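Local coordinates for protein pullulanase (Bacillus acidopullulyticus, PDB 2WAN) that hydrolyses the alpha-1,6-glucosidic links of pullulan and the branch points of starch-type polysaccharides, as a multidomain glycoside hydrolase with a (beta/alpha)8-barrel catalytic domain, at residues T243-P246 with S247-Q250; M738-W741 with D742-L745. One frame throughout, in Å; residues are numbered along the deposited sequence.

Interaction 1 of 2, residues T243-P246 with S247-Q250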
loop_
_atom_site.group_PDB
_atom_site.type_symbol
_atom_site.label_atom_id
_atom_site.label_comp_id
_atom_site.label_asym_id
_atom_site.label_seq_id
_atom_site.Cartn_x
_atom_site.Cartn_y
_atom_site.Cartn_z
ATOM N N THR A 243 20.408 36.511 5.924
ATOM C CA THR A 243 21.404 35.457 6.033
ATOM C C THR A 243 21.438 34.815 7.415
ATOM O O THR A 243 21.384 35.507 8.431
ATOM C CB THR A 243 22.816 36.013 5.693
ATOM O OG1 THR A 243 22.820 36.514 4.355
ATOM C CG2 THR A 243 23.875 34.943 5.819
ATOM N N TYR A 244 21.526 33.488 7.443
ATOM C CA TYR A 244 21.714 32.754 8.685
ATOM C C TYR A 244 22.902 31.824 8.571
ATOM O O TYR A 244 22.993 31.044 7.622
ATOM C CB TYR A 244 20.451 31.972 9.069
ATOM C CG TYR A 244 20.625 31.055 10.257
ATOM C CD1 TYR A 244 20.829 31.568 11.546
ATOM C CD2 TYR A 244 20.577 29.663 10.101
ATOM C CE1 TYR A 244 20.986 30.715 12.646
ATOM C CE2 TYR A 244 20.740 28.805 11.193
ATOM C CZ TYR A 244 20.938 29.337 12.460
ATOM O OH TYR A 244 21.086 28.492 13.536
ATOM N N ILE A 245 23.815 31.913 9.537
ATOM C CA ILE A 245 25.008 31.060 9.559
ATOM C C ILE A 245 24.907 30.012 10.666
ATOM O O ILE A 245 24.991 30.349 11.848
ATOM C CB ILE A 245 26.325 31.882 9.734
ATOM C CG1 ILE A 245 26.353 33.112 8.813
ATOM C CG2 ILE A 245 27.553 30.979 9.557
ATOM C CD1 ILE A 245 26.522 32.812 7.338
ATOM N N PRO A 246 24.718 28.734 10.292
ATOM C CA PRO A 246 24.551 27.661 11.285
ATOM C C PRO A 246 25.705 27.528 12.307
ATOM O O PRO A 246 25.445 27.322 13.490
ATOM C CB PRO A 246 24.427 26.399 10.417
ATOM C CG PRO A 246 23.829 26.905 9.134
ATOM C CD PRO A 246 24.491 28.251 8.918
ATOM N N SER A 247 26.957 27.668 11.863
ATOM C CA SER A 247 28.120 27.499 12.763
ATOM C C SER A 247 28.109 28.447 13.969
ATOM O O SER A 247 28.477 28.056 15.076
ATOM C CB SER A 247 29.446 27.644 12.002
ATOM O OG SER A 247 29.526 28.888 11.328
ATOM N N THR A 248 27.660 29.679 13.745
ATOM C CA THR A 248 27.721 30.733 14.758
ATOM C C THR A 248 26.340 31.229 15.211
ATOM O O THR A 248 26.241 32.052 16.134
ATOM C CB THR A 248 28.488 31.943 14.212
ATOM O OG1 THR A 248 27.819 32.435 13.044
ATOM C CG2 THR A 248 29.935 31.565 13.837
ATOM N N ASN A 249 25.284 30.746 14.550
ATOM C CA ASN A 249 23.916 31.258 14.746
ATOM C C ASN A 249 23.764 32.732 14.395
ATOM O O ASN A 249 22.807 33.383 14.823
ATOM C CB ASN A 249 23.420 31.006 16.172
ATOM C CG ASN A 249 23.473 29.552 16.550
ATOM O OD1 ASN A 249 24.027 29.194 17.588
ATOM N ND2 ASN A 249 22.908 28.696 15.700
ATOM N N GLN A 250 24.708 33.253 13.615
ATOM C CA GLN A 250 24.697 34.660 13.235
ATOM C C GLN A 250 23.609 34.972 12.214
ATOM O O GLN A 250 23.309 34.156 11.341
ATOM C CB GLN A 250 26.059 35.089 12.695
ATOM C CG GLN A 250 27.061 35.498 13.765
ATOM C CD GLN A 250 28.436 35.748 13.175
ATOM O OE1 GLN A 250 29.065 34.834 12.633
ATOM N NE2 GLN A 250 28.903 36.994 13.259
#
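In the X25 domain a beta-hairpin turn joins strand 238-245 to strand 250-253, bringing Y244 and I245 against N249 and Q250. Its closing backbone bond runs from I245 N to Q250 O at 2.9 Å. Beyond it I245 O faces inward and receives three weak bonds, from T248 N, N249 N and Q250 N; that from N249 N to I245 O is short, 2.7 Å, but poorly angled. P246 and S247 have right-handed helical backbone angles, T248 opens to a more extended phi, and N249 has a positive phi of 61°, which swings the chain back toward Q250.

On one side of the turn, Y244 and N249 lie alongside each other, ring and amide planes 21° apart. N249 ND2 donates to Y244 OH at 2.8 Å, almost within the amide plane, although the bond is bent. Replacing Y244 with a phenylalanine would probably leave this N-H without its mate and the N249 amide freer to rotate.

The other side carries T248, whose OG1 accepts from Q250 N at 3.3 Å, an ST turn, and donates to a lone pair of Q250 OE1 at 2.7 Å. S247 OG touches I245 CG2 while bonding to N197 on the neighbouring strand connection. A single carbonyl thus gathers several imperfect donors, and side-chain bonds flanking it supplement a turn whose backbone bonding is mostly weak.

Interaction 2 of 2, residues M738-W741 with D742-L745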
loop_
_atom_site.group_PDB
_atom_site.type_symbol
_atom_site.label_atom_id
_atom_site.label_comp_id
_atom_site.label_asym_id
_atom_site.label_seq_id
_atom_site.Cartn_x
_atom_site.Cartn_y
_atom_site.Cartn_z
ATOM N N MET A 738 -13.327 -6.077 13.474
ATOM C CA MET A 738 -14.441 -6.981 13.738
ATOM C C MET A 738 -15.361 -7.206 12.532
ATOM O O MET A 738 -15.501 -6.339 11.673
ATOM C CB MET A 738 -15.234 -6.462 14.940
ATOM C CG MET A 738 -14.332 -6.128 16.122
ATOM S SD MET A 738 -15.270 -5.397 17.479
ATOM C CE MET A 738 -16.311 -6.782 17.959
ATOM N N THR A 739 -16.004 -8.374 12.481
ATOM C CA THR A 739 -17.055 -8.555 11.482
ATOM C C THR A 739 -18.194 -7.605 11.882
ATOM O O THR A 739 -18.288 -7.194 13.055
ATOM C CB THR A 739 -17.594 -9.990 11.417
ATOM O OG1 THR A 739 -18.376 -10.280 12.588
ATOM C CG2 THR A 739 -16.451 -11.008 11.277
ATOM N N LEU A 740 -19.042 -7.230 10.930
ATOM C CA LEU A 740 -20.095 -6.278 11.251
ATOM C C LEU A 740 -21.053 -6.833 12.291
ATOM O O LEU A 740 -21.496 -6.090 13.164
ATOM C CB LEU A 740 -20.844 -5.792 9.995
ATOM C CG LEU A 740 -21.726 -4.550 10.226
ATOM C CD1 LEU A 740 -20.935 -3.421 10.903
ATOM C CD2 LEU A 740 -22.383 -4.044 8.918
ATOM N N TRP A 741 -21.339 -8.132 12.230
ATOM C CA TRP A 741 -22.272 -8.749 13.184
ATOM C C TRP A 741 -21.722 -8.593 14.606
ATOM O O TRP A 741 -22.451 -8.201 15.532
ATOM C CB TRP A 741 -22.560 -10.235 12.834
ATOM C CG TRP A 741 -23.720 -10.809 13.633
ATOM C CD1 TRP A 741 -23.687 -11.869 14.491
ATOM C CD2 TRP A 741 -25.072 -10.310 13.655
ATOM N NE1 TRP A 741 -24.950 -12.081 15.040
ATOM C CE2 TRP A 741 -25.814 -11.141 14.531
ATOM C CE3 TRP A 741 -25.733 -9.248 12.998
ATOM C CZ2 TRP A 741 -27.185 -10.933 14.792
ATOM C CZ3 TRP A 741 -27.090 -9.043 13.250
ATOM C CH2 TRP A 741 -27.805 -9.889 14.150
ATOM N N ASP A 742 -20.428 -8.866 14.754
ATOM C CA ASP A 742 -19.744 -8.752 16.050
ATOM C C ASP A 742 -19.651 -7.292 16.494
ATOM O O ASP A 742 -19.843 -6.983 17.677
ATOM C CB ASP A 742 -18.347 -9.360 15.957
ATOM C CG ASP A 742 -18.367 -10.879 15.866
ATOM O OD1 ASP A 742 -19.455 -11.488 15.865
ATOM O OD2 ASP A 742 -17.280 -11.467 15.805
ATOM N N LYS A 743 -19.339 -6.411 15.546
ATOM C CA LYS A 743 -19.229 -4.969 15.826
ATOM C C LYS A 743 -20.547 -4.402 16.353
ATOM O O LYS A 743 -20.550 -3.637 17.323
ATOM C CB LYS A 743 -18.796 -4.211 14.560
ATOM C CG LYS A 743 -19.052 -2.712 14.579
ATOM C CD LYS A 743 -18.220 -1.974 15.636
ATOM C CE LYS A 743 -18.867 -0.629 15.955
ATOM N NZ LYS A 743 -18.080 0.142 16.995
ATOM N N ILE A 744 -21.653 -4.780 15.709
ATOM C CA ILE A 744 -22.966 -4.268 16.096
ATOM C C ILE A 744 -23.395 -4.856 17.459
ATOM O O ILE A 744 -24.050 -4.172 18.248
ATOM C CB ILE A 744 -24.024 -4.487 14.999
ATOM C CG1 ILE A 744 -23.690 -3.631 13.761
ATOM C CG2 ILE A 744 -25.451 -4.156 15.546
ATOM C CD1 ILE A 744 -24.605 -3.887 12.575
ATOM N N LEU A 745 -23.019 -6.097 17.740
ATOM C CA LEU A 745 -23.229 -6.666 19.094
ATOM C C LEU A 745 -22.520 -5.849 20.173
ATOM O O LEU A 745 -23.049 -5.660 21.284
ATOM C CB LEU A 745 -22.741 -8.112 19.149
ATOM C CG LEU A 745 -23.790 -9.160 18.808
ATOM C CD1 LEU A 745 -23.100 -10.465 18.415
ATOM C CD2 LEU A 745 -24.775 -9.366 20.001
HETATM O O HOH W 1 -15.248 -9.823 14.888
#
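T739 and D742 meet where helix 740-747 begins, the threonine at the N-cap and the aspartate three residues on. T739 OG1 sits between its own backbone N and carbonyl carbon (chi1 71°), and from there accepts a weak bond from D742 N at 3.3 Å; the same hydroxyl bonds to R784 O. D742 turns its carboxylate back over T739, CG coming within 3.3 Å of T739 OG1. Its OD2 does not reach the threonine amide directly: a water accepts from T739 N at 2.9 Å and donates to D742 OD2 at 2.8 Å. The buried carboxylate is also held by T785 OG1 on OD1 and by the amides of K786 and G788 on OD2, a set of donors that, with the helix start, probably favours the charged form.

Bonds from K743 N to T739 O at 2.8 Å, I744 N to L740 O and L745 N to W741 O form the opening of the helix. L740 and I744 pack obliquely, L740 CG to I744 CD1 3.8 Å, because L740 swings CG anti to its N (chi1 -166°). W741 carries its indole away from the helix axis toward R756 of helix 753-769, with L745 CD1 4.2 Å from W741 NE1. K743 NZ binds K694 O and A696 O.

This is a threonine N-cap whose amide is linked to D742 through a water, in place of the direct bond of a capping box. It starts the short helix following barrel strand 728-730, within a beta-to-alpha connection of the kind that lines the active-site end in GH13 barrels.

How the interactions relate
From the N terminus, the modelled chain reaches interaction 1 first: residues 243-250 close a tight hairpin at the end of strand 238-245, joining it to edge strand 250-253 of the four-stranded X25 sheet. The chain then returns to the seven-stranded sheet that also holds strands 114-121 and 124-129, goes on to the eight-stranded antiparallel sheet of the CBM48 region, and enters the catalytic barrel. Interaction 2, residues 738-745, starts helix 740-747 between barrel strand 728-730 and helix 753-769. Each is a local contact within eight consecutive residues, so they stand in series, neither enclosing nor crossing the other. In these separate domains, the centres of interactions 1 and 2 are about 59 Å apart, their nearest atoms about 48 Å.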